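Local coordinates for Endoglucanase(Endo-1,4-beta-glucanase)protein (PDB 6R2J), which probably hydrolyses beta-1,4-glucosidic bonds of cellulose-like glucans as a family 5 endoglucanase, and binds cellobiose in this crystal, at residues V16-G22 with L54-I60; H35-P39 with Q76-L80. All coordinates share one frame; numbering follows the deposited sequence.

Interaction 1. Residues V16-G22 with L54-I60; sequences VNISGAG and LIRFPFI
Val16 and Asn17 pair in parallel with Ile55 and Arg56, joining strands 14-18 and 54-59 by backbone bonds: Val16 N to Leu54 O, Arg56 N to Val16 O, and Ile18 N to Arg56 O, the last at 3.0 Å. Packing is tightest on the apolar face, where Val16 CG2 lies 3.3 Å from Ile55 CD1, closer than carbons usually come, and Ile18 CG1 rests 3.6 Å from Ile55 CG2. On the other face Asn17 and Arg56 run side by side. With CG anti to the backbone N (chi1 177°) and the chain extended to NE, Arg56 brings NH1 to Asn17 OD1 at 2.9 Å, a nearly straight bond in the guanidinium plane, though the amide stands almost perpendicular to it. NH1 also salt-bridges Glu252, while NE pairs with Asp140 and NH2 with Glu175 and Asn143.

After Ile18 direct backbone pairing stops, and two waters bridge the segments, although these draw near again at Gly22 and Phe59. One water links Ile18 O, Ala21 N and Pro58 O and lies above one face of the Phe57 ring, toward its rim; a second joins Ala21 O to Ile60 N. Direct contact persists at Ala21, whose CB is 3.8 Å from Phe57 CE2. The pair belongs to the parallel sheet of a TIM barrel: strands 280-285 and 93-98 flank it, and Tyr47 of helix 41-49 covers Val16 and Ile18.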
# COMPACT_ATOMS: atom_id res chain seq x y z
N VAL A 16 -2.95 -6.36 5.04
CA VAL A 16 -1.88 -7.09 4.40
C VAL A 16 -1.76 -6.67 2.95
O VAL A 16 -2.76 -6.46 2.27
CB VAL A 16 -2.12 -8.62 4.46
CG1 VAL A 16 -2.00 -9.17 5.90
CG2 VAL A 16 -3.47 -8.97 3.85
N ASN A 17 -0.53 -6.60 2.47
CA ASN A 17 -0.33 -6.55 1.03
C ASN A 17 -0.45 -7.97 0.47
O ASN A 17 0.10 -8.92 1.03
CB ASN A 17 1.06 -6.02 0.73
CG ASN A 17 1.19 -4.54 1.01
OD1 ASN A 17 0.88 -3.73 0.14
ND2 ASN A 17 1.70 -4.19 2.18
N ILE A 18 -1.13 -8.09 -0.68
CA ILE A 18 -1.39 -9.38 -1.33
C ILE A 18 -0.78 -9.43 -2.72
O ILE A 18 -1.07 -8.57 -3.57
CB ILE A 18 -2.90 -9.69 -1.36
CG1 ILE A 18 -3.43 -9.81 0.09
CG2 ILE A 18 -3.16 -10.98 -2.13
CD1 ILE A 18 -2.99 -11.08 0.88
N SER A 19 0.06 -10.46 -2.96
CA SER A 19 0.76 -10.71 -4.21
C SER A 19 -0.24 -11.17 -5.27
O SER A 19 -1.38 -11.56 -4.95
CB SER A 19 1.89 -11.71 -3.98
OG SER A 19 1.36 -12.84 -3.36
N GLY A 20 0.21 -11.21 -6.56
CA GLY A 20 1.60 -10.96 -6.98
C GLY A 20 1.58 -10.35 -8.36
O GLY A 20 2.38 -10.70 -9.19
N ALA A 21 0.65 -9.43 -8.62
CA ALA A 21 0.42 -8.83 -9.95
C ALA A 21 1.50 -7.83 -10.35
O ALA A 21 1.56 -7.45 -11.53
CB ALA A 21 -0.96 -8.15 -9.97
N GLY A 22 2.34 -7.41 -9.41
CA GLY A 22 3.48 -6.58 -9.69
C GLY A 22 4.80 -7.30 -9.71
O GLY A 22 5.84 -6.64 -9.78
N LEU A 54 -8.64 -5.45 5.52
CA LEU A 54 -7.93 -4.47 4.72
C LEU A 54 -6.87 -5.16 3.87
O LEU A 54 -6.07 -5.96 4.39
CB LEU A 54 -7.31 -3.41 5.63
CG LEU A 54 -6.53 -2.24 5.04
CD1 LEU A 54 -7.53 -1.34 4.31
CD2 LEU A 54 -5.72 -1.48 6.07
N ILE A 55 -6.85 -4.83 2.59
CA ILE A 55 -5.92 -5.40 1.63
C ILE A 55 -5.36 -4.27 0.77
O ILE A 55 -6.11 -3.45 0.24
CB ILE A 55 -6.61 -6.44 0.73
CG1 ILE A 55 -7.24 -7.54 1.58
CG2 ILE A 55 -5.62 -7.00 -0.31
CD1 ILE A 55 -6.25 -8.53 2.14
N ARG A 56 -4.04 -4.25 0.63
CA ARG A 56 -3.36 -3.41 -0.35
C ARG A 56 -2.91 -4.32 -1.49
O ARG A 56 -2.25 -5.34 -1.25
CB ARG A 56 -2.18 -2.65 0.25
CG ARG A 56 -1.39 -1.81 -0.82
CD ARG A 56 -0.43 -0.94 -0.09
NE ARG A 56 0.41 -0.02 -0.86
CZ ARG A 56 1.67 -0.25 -1.22
NH1 ARG A 56 2.26 -1.40 -0.95
NH2 ARG A 56 2.35 0.72 -1.82
N PHE A 57 -3.27 -3.97 -2.71
CA PHE A 57 -3.00 -4.87 -3.83
C PHE A 57 -2.17 -4.20 -4.92
O PHE A 57 -2.72 -3.44 -5.74
CB PHE A 57 -4.30 -5.41 -4.42
CG PHE A 57 -4.07 -6.50 -5.41
CD1 PHE A 57 -3.70 -7.77 -4.98
CD2 PHE A 57 -4.13 -6.26 -6.77
CE1 PHE A 57 -3.46 -8.81 -5.87
CE2 PHE A 57 -3.85 -7.29 -7.68
CZ PHE A 57 -3.53 -8.57 -7.22
N PRO A 58 -0.86 -4.48 -5.00
CA PRO A 58 -0.03 -3.92 -6.08
C PRO A 58 -0.33 -4.52 -7.46
O PRO A 58 -0.57 -5.72 -7.62
CB PRO A 58 1.41 -4.22 -5.64
CG PRO A 58 1.33 -4.52 -4.15
CD PRO A 58 -0.04 -5.14 -3.94
N PHE A 59 -0.29 -3.64 -8.47
CA PHE A 59 -0.32 -3.97 -9.88
C PHE A 59 0.63 -2.97 -10.54
O PHE A 59 1.07 -1.98 -9.91
CB PHE A 59 -1.76 -3.94 -10.37
CG PHE A 59 -2.30 -2.56 -10.49
CD1 PHE A 59 -2.79 -1.90 -9.38
CD2 PHE A 59 -2.23 -1.88 -11.71
CE1 PHE A 59 -3.26 -0.60 -9.49
CE2 PHE A 59 -2.68 -0.59 -11.83
CZ PHE A 59 -3.21 0.05 -10.73
N ILE A 60 0.96 -3.21 -11.81
CA ILE A 60 1.79 -2.26 -12.53
C ILE A 60 1.05 -1.67 -13.73
O ILE A 60 0.25 -2.32 -14.40
CB ILE A 60 3.21 -2.77 -12.89
CG1 ILE A 60 3.14 -3.99 -13.82
CG2 ILE A 60 4.00 -3.07 -11.57
CD1 ILE A 60 4.50 -4.44 -14.30
O HOH W 1 -0.14 -7.87 -6.13
O HOH W 2 -0.19 -5.83 -12.91

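Interaction 2. Residues H35-P39 with Q76-L80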
# COMPACT_ATOMS: atom_id res chain seq x y z
N HIS A 35 5.16 -15.10 -14.65
CA HIS A 35 5.95 -13.98 -14.15
C HIS A 35 5.26 -13.25 -13.03
O HIS A 35 5.94 -12.72 -12.14
CB HIS A 35 6.22 -13.01 -15.30
CG HIS A 35 6.79 -13.69 -16.51
ND1 HIS A 35 6.09 -13.84 -17.68
CD2 HIS A 35 8.00 -14.27 -16.71
CE1 HIS A 35 6.84 -14.48 -18.56
NE2 HIS A 35 7.99 -14.78 -17.99
N TYR A 36 3.94 -13.23 -13.03
CA TYR A 36 3.16 -12.62 -11.97
C TYR A 36 1.93 -13.48 -11.77
O TYR A 36 1.66 -14.42 -12.52
CB TYR A 36 2.81 -11.16 -12.30
CG TYR A 36 1.87 -10.99 -13.49
CD1 TYR A 36 0.49 -11.07 -13.33
CD2 TYR A 36 2.37 -10.76 -14.78
CE1 TYR A 36 -0.35 -10.91 -14.39
CE2 TYR A 36 1.52 -10.61 -15.84
CZ TYR A 36 0.15 -10.69 -15.64
OH TYR A 36 -0.71 -10.52 -16.70
N PHE A 37 1.20 -13.18 -10.70
CA PHE A 37 0.15 -14.05 -10.22
C PHE A 37 -0.91 -13.18 -9.56
O PHE A 37 -0.61 -12.15 -8.96
CB PHE A 37 0.63 -15.05 -9.14
CG PHE A 37 1.95 -15.64 -9.43
CD1 PHE A 37 2.08 -16.54 -10.46
CD2 PHE A 37 3.09 -15.27 -8.73
CE1 PHE A 37 3.31 -17.08 -10.78
CE2 PHE A 37 4.30 -15.78 -9.06
CZ PHE A 37 4.41 -16.70 -10.07
N TYR A 38 -2.10 -13.61 -9.65
CA TYR A 38 -3.27 -13.07 -8.97
C TYR A 38 -3.80 -14.05 -7.92
O TYR A 38 -3.72 -15.27 -8.07
CB TYR A 38 -4.34 -12.75 -10.03
CG TYR A 38 -4.20 -11.34 -10.57
CD1 TYR A 38 -3.22 -11.03 -11.49
CD2 TYR A 38 -5.03 -10.32 -10.14
CE1 TYR A 38 -3.09 -9.74 -11.98
CE2 TYR A 38 -4.90 -9.02 -10.62
CZ TYR A 38 -3.94 -8.73 -11.54
OH TYR A 38 -3.82 -7.43 -12.00
N PRO A 39 -4.30 -13.52 -6.81
CA PRO A 39 -4.77 -14.38 -5.74
C PRO A 39 -6.10 -15.03 -6.10
O PRO A 39 -6.80 -14.64 -7.04
CB PRO A 39 -4.90 -13.42 -4.55
CG PRO A 39 -5.17 -12.06 -5.19
CD PRO A 39 -4.39 -12.08 -6.48
N GLN A 76 -6.40 -7.79 -17.91
CA GLN A 76 -5.81 -7.31 -16.66
C GLN A 76 -6.86 -6.61 -15.83
O GLN A 76 -6.96 -6.84 -14.61
CB GLN A 76 -4.61 -6.41 -16.98
CG GLN A 76 -3.74 -6.05 -15.76
CD GLN A 76 -2.73 -7.13 -15.32
OE1 GLN A 76 -2.20 -7.06 -14.21
NE2 GLN A 76 -2.48 -8.13 -16.19
N ILE A 77 -7.71 -5.81 -16.47
CA ILE A 77 -8.83 -5.20 -15.76
C ILE A 77 -9.73 -6.27 -15.15
O ILE A 77 -10.14 -6.18 -13.99
CB ILE A 77 -9.62 -4.24 -16.69
CG1 ILE A 77 -8.74 -3.14 -17.28
CG2 ILE A 77 -10.81 -3.61 -15.95
CD1 ILE A 77 -8.21 -2.15 -16.27
N ARG A 78 -10.09 -7.28 -15.95
CA ARG A 78 -10.88 -8.42 -15.47
C ARG A 78 -10.21 -9.08 -14.27
O ARG A 78 -10.87 -9.45 -13.29
CB ARG A 78 -11.10 -9.37 -16.67
CG ARG A 78 -11.92 -10.66 -16.43
CD ARG A 78 -11.70 -11.77 -17.56
NE ARG A 78 -10.28 -11.93 -17.93
CZ ARG A 78 -9.33 -12.47 -17.15
NH1 ARG A 78 -9.64 -12.96 -15.95
NH2 ARG A 78 -8.08 -12.54 -17.60
N LEU A 79 -8.88 -9.17 -14.29
CA LEU A 79 -8.18 -9.79 -13.16
C LEU A 79 -8.26 -8.92 -11.91
O LEU A 79 -8.41 -9.43 -10.80
CB LEU A 79 -6.73 -10.03 -13.56
CG LEU A 79 -6.43 -11.22 -14.46
CD1 LEU A 79 -5.06 -11.07 -15.10
CD2 LEU A 79 -6.54 -12.50 -13.61
N LEU A 80 -8.17 -7.60 -12.09
CA LEU A 80 -8.33 -6.70 -10.96
C LEU A 80 -9.77 -6.69 -10.45
O LEU A 80 -10.01 -6.63 -9.24
CB LEU A 80 -7.88 -5.30 -11.38
CG LEU A 80 -6.39 -5.06 -11.54
CD1 LEU A 80 -6.08 -3.73 -12.23
CD2 LEU A 80 -5.76 -5.12 -10.20
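Tyr38 meets helix 74-89 with one ring face and its hydroxyl. Leu79 CB sits over the ring centre, 3.7 Å from the centroid, a CH-pi contact, while Leu79 CD1 lies 3.9 Å from Tyr38 CE1. Leu80 CD2 reaches the hydroxyl end, 3.5 Å from Tyr38 OH. The hydroxyl gives its proton to Gln76 OE1 at 2.8 Å; it stands above the carbonyl plane rather than on a lone pair, and the ring and amide planes are 73° apart. The other end of the same amide is held too, since Gln76 NE2 donates to Tyr36 OH at 3.0 Å, with that oxygen almost in the amide plane. A bend at chi2 (81°) turns the Gln76 chain so that its amide lies between the two hydroxyls.

Farther out, Arg63 packs on Tyr36 and Gln76, and Val64 on Gln76 and Leu80. Ala21 and the Phe57 ring lie on the side of the Tyr38 ring opposite Leu79. Replacing Tyr38 with an alanine removes ring and hydroxyl, which is likely to leave Gln76 OE1 without this donor and to open a gap over Leu79, between loop and helix.

The chemistry is thus a buried polar chain, tyrosine to amide to tyrosine, set beside an apolar patch. Bonds at both ends of the amide fix its rotation and fasten the loop to the helix without any charged pair.

In the fold
The centres of interactions 1 and 2 lie about 10 Å apart, and both fall within the family 5 cellulase range. Their segments alternate along the chain: strand 14-18 runs into the loop holding 35-39, helix 41-49 and strand 54-59 follow, and helix 74-89 comes last. Interaction 1 belongs to the sheet near the centre of the chain, whereas interaction 2, about 17 Å from that centre, joins the loop to an outer helix. They touch directly: Gly20 N lies 2.7 Å from Phe37 O, a probable hydrogen bond, and Ala21 CB packs 3.3 Å from Tyr38 CE1. The loop after the first barrel strand is thus packed between strand pair and helix 74-89, which follows the second.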